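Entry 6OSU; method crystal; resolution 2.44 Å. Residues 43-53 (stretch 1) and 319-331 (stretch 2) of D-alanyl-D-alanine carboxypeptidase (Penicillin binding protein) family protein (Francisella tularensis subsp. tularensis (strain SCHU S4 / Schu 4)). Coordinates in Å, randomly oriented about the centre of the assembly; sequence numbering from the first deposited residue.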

# COMPACT_ATOMS: atom_id res chain seq x y z
N MET A 43 5.37 4.25 3.86
CA MET A 43 6.17 3.04 3.80
C MET A 43 6.54 2.72 2.36
O MET A 43 5.71 2.86 1.46
CB MET A 43 5.42 1.86 4.44
CG MET A 43 5.98 0.49 4.11
SD MET A 43 4.93 -0.84 4.72
CE MET A 43 5.03 -0.57 6.49
N ASP A 44 7.78 2.30 2.15
CA ASP A 44 8.20 1.82 0.84
C ASP A 44 7.72 0.39 0.63
O ASP A 44 7.74 -0.44 1.55
CB ASP A 44 9.72 1.89 0.69
CG ASP A 44 10.21 1.31 -0.62
OD1 ASP A 44 10.54 0.10 -0.65
OD2 ASP A 44 10.24 2.05 -1.63
N TYR A 45 7.28 0.09 -0.59
CA TYR A 45 6.60 -1.17 -0.85
C TYR A 45 7.58 -2.34 -0.86
O TYR A 45 7.32 -3.39 -0.25
CB TYR A 45 5.83 -1.10 -2.16
CG TYR A 45 5.38 -2.45 -2.66
CD1 TYR A 45 4.41 -3.17 -1.99
CD2 TYR A 45 5.94 -3.00 -3.81
CE1 TYR A 45 4.00 -4.41 -2.44
CE2 TYR A 45 5.54 -4.24 -4.27
CZ TYR A 45 4.57 -4.94 -3.58
OH TYR A 45 4.17 -6.17 -4.03
N ARG A 46 8.71 -2.19 -1.56
CA ARG A 46 9.61 -3.33 -1.74
C ARG A 46 10.43 -3.61 -0.48
O ARG A 46 10.69 -4.78 -0.17
CB ARG A 46 10.52 -3.09 -2.94
CG ARG A 46 9.81 -3.29 -4.28
CD ARG A 46 10.73 -3.04 -5.45
NE ARG A 46 11.19 -1.66 -5.51
CZ ARG A 46 11.93 -1.16 -6.49
NH1 ARG A 46 12.31 -1.93 -7.50
NH2 ARG A 46 12.31 0.11 -6.46
N THR A 47 10.85 -2.58 0.24
CA THR A 47 11.66 -2.80 1.43
C THR A 47 10.83 -2.92 2.70
O THR A 47 11.34 -3.43 3.71
CB THR A 47 12.67 -1.66 1.63
OG1 THR A 47 11.96 -0.43 1.83
CG2 THR A 47 13.59 -1.53 0.41
N GLY A 48 9.58 -2.47 2.69
CA GLY A 48 8.82 -2.34 3.91
C GLY A 48 9.29 -1.24 4.83
O GLY A 48 8.70 -1.06 5.90
N ASP A 49 10.32 -0.49 4.45
CA ASP A 49 10.86 0.56 5.29
C ASP A 49 9.87 1.70 5.47
O ASP A 49 9.15 2.08 4.54
CB ASP A 49 12.16 1.11 4.70
CG ASP A 49 13.31 0.13 4.80
OD1 ASP A 49 13.17 -0.88 5.53
OD2 ASP A 49 14.35 0.36 4.14
N ILE A 50 9.85 2.25 6.68
CA ILE A 50 9.03 3.41 7.02
C ILE A 50 9.92 4.65 6.93
O ILE A 50 10.96 4.73 7.60
CB ILE A 50 8.42 3.26 8.42
CG1 ILE A 50 7.46 2.07 8.45
CG2 ILE A 50 7.74 4.56 8.85
CD1 ILE A 50 7.13 1.60 9.85
N VAL A 51 9.52 5.61 6.10
CA VAL A 51 10.30 6.83 5.90
C VAL A 51 9.70 8.04 6.59
O VAL A 51 10.39 9.07 6.70
CB VAL A 51 10.51 7.12 4.40
CG1 VAL A 51 11.22 5.95 3.73
CG2 VAL A 51 9.17 7.41 3.72
N SER A 52 8.45 7.96 7.05
CA SER A 52 7.78 9.08 7.70
C SER A 52 6.57 8.54 8.44
O SER A 52 5.84 7.70 7.90
CB SER A 52 7.36 10.14 6.68
OG SER A 52 6.65 11.20 7.30
N GLU A 53 6.37 9.00 9.68
CA GLU A 53 5.21 8.57 10.44
C GLU A 53 5.06 9.45 11.68
O GLU A 53 6.04 9.97 12.21
CB GLU A 53 5.32 7.09 10.86
CG GLU A 53 6.47 6.77 11.81
CD GLU A 53 6.10 6.94 13.28
OE1 GLU A 53 7.01 6.93 14.13
OE2 GLU A 53 4.90 7.10 13.58
N LYS A 319 1.26 15.32 -0.03
CA LYS A 319 2.52 15.81 0.51
C LYS A 319 3.43 14.66 0.93
O LYS A 319 4.64 14.68 0.66
CB LYS A 319 2.26 16.75 1.69
CG LYS A 319 3.51 17.08 2.50
CD LYS A 319 3.83 18.56 2.48
CE LYS A 319 3.24 19.28 3.69
NZ LYS A 319 3.45 20.75 3.61
N LEU A 320 2.87 13.64 1.59
CA LEU A 320 3.67 12.50 2.02
C LEU A 320 4.20 11.71 0.83
O LEU A 320 5.39 11.36 0.78
CB LEU A 320 2.85 11.60 2.94
CG LEU A 320 2.43 12.16 4.29
CD1 LEU A 320 1.54 11.16 5.01
CD2 LEU A 320 3.64 12.51 5.14
N LEU A 321 3.33 11.40 -0.14
CA LEU A 321 3.76 10.62 -1.30
C LEU A 321 4.80 11.37 -2.11
O LEU A 321 5.79 10.78 -2.57
CB LEU A 321 2.56 10.27 -2.17
CG LEU A 321 1.56 9.29 -1.55
CD1 LEU A 321 0.34 9.15 -2.45
CD2 LEU A 321 2.21 7.93 -1.31
N ARG A 322 4.61 12.68 -2.31
CA ARG A 322 5.58 13.48 -3.05
C ARG A 322 6.91 13.55 -2.31
O ARG A 322 7.99 13.49 -2.92
CB ARG A 322 5.03 14.87 -3.30
CG ARG A 322 5.91 15.77 -4.13
CD ARG A 322 5.39 17.21 -4.13
NE ARG A 322 3.95 17.27 -3.88
CZ ARG A 322 3.40 17.85 -2.81
NH1 ARG A 322 4.17 18.42 -1.89
NH2 ARG A 322 2.08 17.86 -2.66
N TYR A 323 6.85 13.69 -0.98
CA TYR A 323 8.07 13.75 -0.17
C TYR A 323 8.87 12.45 -0.27
O TYR A 323 10.09 12.48 -0.43
CB TYR A 323 7.69 14.07 1.27
CG TYR A 323 8.76 13.85 2.31
CD1 TYR A 323 9.74 14.81 2.54
CD2 TYR A 323 8.77 12.69 3.09
CE1 TYR A 323 10.72 14.61 3.50
CE2 TYR A 323 9.74 12.49 4.05
CZ TYR A 323 10.71 13.45 4.25
OH TYR A 323 11.68 13.25 5.22
N ALA A 324 8.19 11.30 -0.19
CA ALA A 324 8.89 10.03 -0.26
C ALA A 324 9.43 9.75 -1.65
O ALA A 324 10.57 9.30 -1.81
CB ALA A 324 7.96 8.89 0.18
N LEU A 325 8.64 10.04 -2.69
CA LEU A 325 9.04 9.69 -4.05
C LEU A 325 10.19 10.55 -4.55
O LEU A 325 10.95 10.11 -5.42
CB LEU A 325 7.84 9.81 -4.99
CG LEU A 325 6.76 8.73 -4.88
CD1 LEU A 325 5.46 9.20 -5.52
CD2 LEU A 325 7.24 7.44 -5.52
N SER A 326 10.33 11.77 -4.03
CA SER A 326 11.33 12.70 -4.55
C SER A 326 12.60 12.78 -3.71
O SER A 326 13.59 13.34 -4.17
CB SER A 326 10.72 14.10 -4.66
OG SER A 326 10.47 14.64 -3.38
N LYS A 327 12.60 12.24 -2.49
CA LYS A 327 13.76 12.36 -1.62
C LYS A 327 14.38 11.02 -1.24
O LYS A 327 15.43 11.01 -0.58
CB LYS A 327 13.40 13.13 -0.35
CG LYS A 327 12.81 14.50 -0.64
CD LYS A 327 13.19 15.52 0.41
CE LYS A 327 13.16 16.93 -0.18
NZ LYS A 327 14.15 17.07 -1.29
N TYR A 328 13.80 9.90 -1.65
CA TYR A 328 14.26 8.59 -1.21
C TYR A 328 14.55 7.71 -2.42
O TYR A 328 14.32 8.08 -3.57
CB TYR A 328 13.24 7.93 -0.28
CG TYR A 328 13.27 8.50 1.12
CD1 TYR A 328 14.08 7.95 2.10
CD2 TYR A 328 12.52 9.62 1.44
CE1 TYR A 328 14.13 8.48 3.37
CE2 TYR A 328 12.56 10.16 2.72
CZ TYR A 328 13.36 9.58 3.68
OH TYR A 328 13.41 10.11 4.95
N GLU A 329 15.06 6.51 -2.13
CA GLU A 329 15.68 5.66 -3.13
C GLU A 329 15.89 4.28 -2.53
O GLU A 329 16.21 4.17 -1.34
CB GLU A 329 17.02 6.26 -3.58
CG GLU A 329 17.52 5.81 -4.93
CD GLU A 329 18.60 6.73 -5.46
OE1 GLU A 329 19.71 6.75 -4.87
OE2 GLU A 329 18.35 7.45 -6.45
N ASN A 330 15.69 3.24 -3.33
CA ASN A 330 15.96 1.87 -2.92
C ASN A 330 17.34 1.48 -3.41
O ASN A 330 17.64 1.59 -4.61
CB ASN A 330 14.90 0.90 -3.46
CG ASN A 330 13.63 0.90 -2.62
OD1 ASN A 330 13.50 1.68 -1.67
ND2 ASN A 330 12.70 0.03 -2.96
N VAL A 331 18.20 1.04 -2.49
CA VAL A 331 19.58 0.67 -2.79
C VAL A 331 19.88 -0.67 -2.13
O VAL A 331 19.54 -0.90 -0.97
CB VAL A 331 20.57 1.74 -2.30
CG1 VAL A 331 22.00 1.33 -2.62
CG2 VAL A 331 20.26 3.09 -2.92

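The two stretches bury 393 Å² between them, both sides summed, and no clear hydrogen bond crosses the contact. Stretch 1 begins at Met-43, whose side chain points away. Asp-44 is buried and points toward stretch 2. Its carboxylate organises the turn: Asp-44 OD1 accepts hydrogen bonds from Thr-47 N at 2.8 Å and Thr-47 OG1 at 2.9 Å. The same carboxylate lies beside the side-chain amide of Asn-330, which may be turned over in the model. Arg-46 NE comes within 3.4 Å of Asn-330 ND2, and the methyl of Thr-47 also packs near this amide. Asn-330 thus has three neighbours in stretch 1 and is the residue most covered by the contact. Gly-48, with positive phi, suits the turn and makes no contact across. Thr-47 OG1 in turn accepts a hydrogen bond from Asp-49 N at 3.1 Å.

Val-51 is the apolar centre. Val-51 CB sits over one face of the Tyr-328 ring, 4.0 Å from the centroid, a CH-pi contact. Val-51 CG2 lies 4.0 Å from Ala-324 CB, an apolar contact with a small, buried side chain. Val-51 O approaches the edge of the Tyr-323 ring. Buried Ser-52 follows, its OG 3.9 Å from Leu-320 CD2 and hydrogen-bonded elsewhere in the structure. Glu-53 points away.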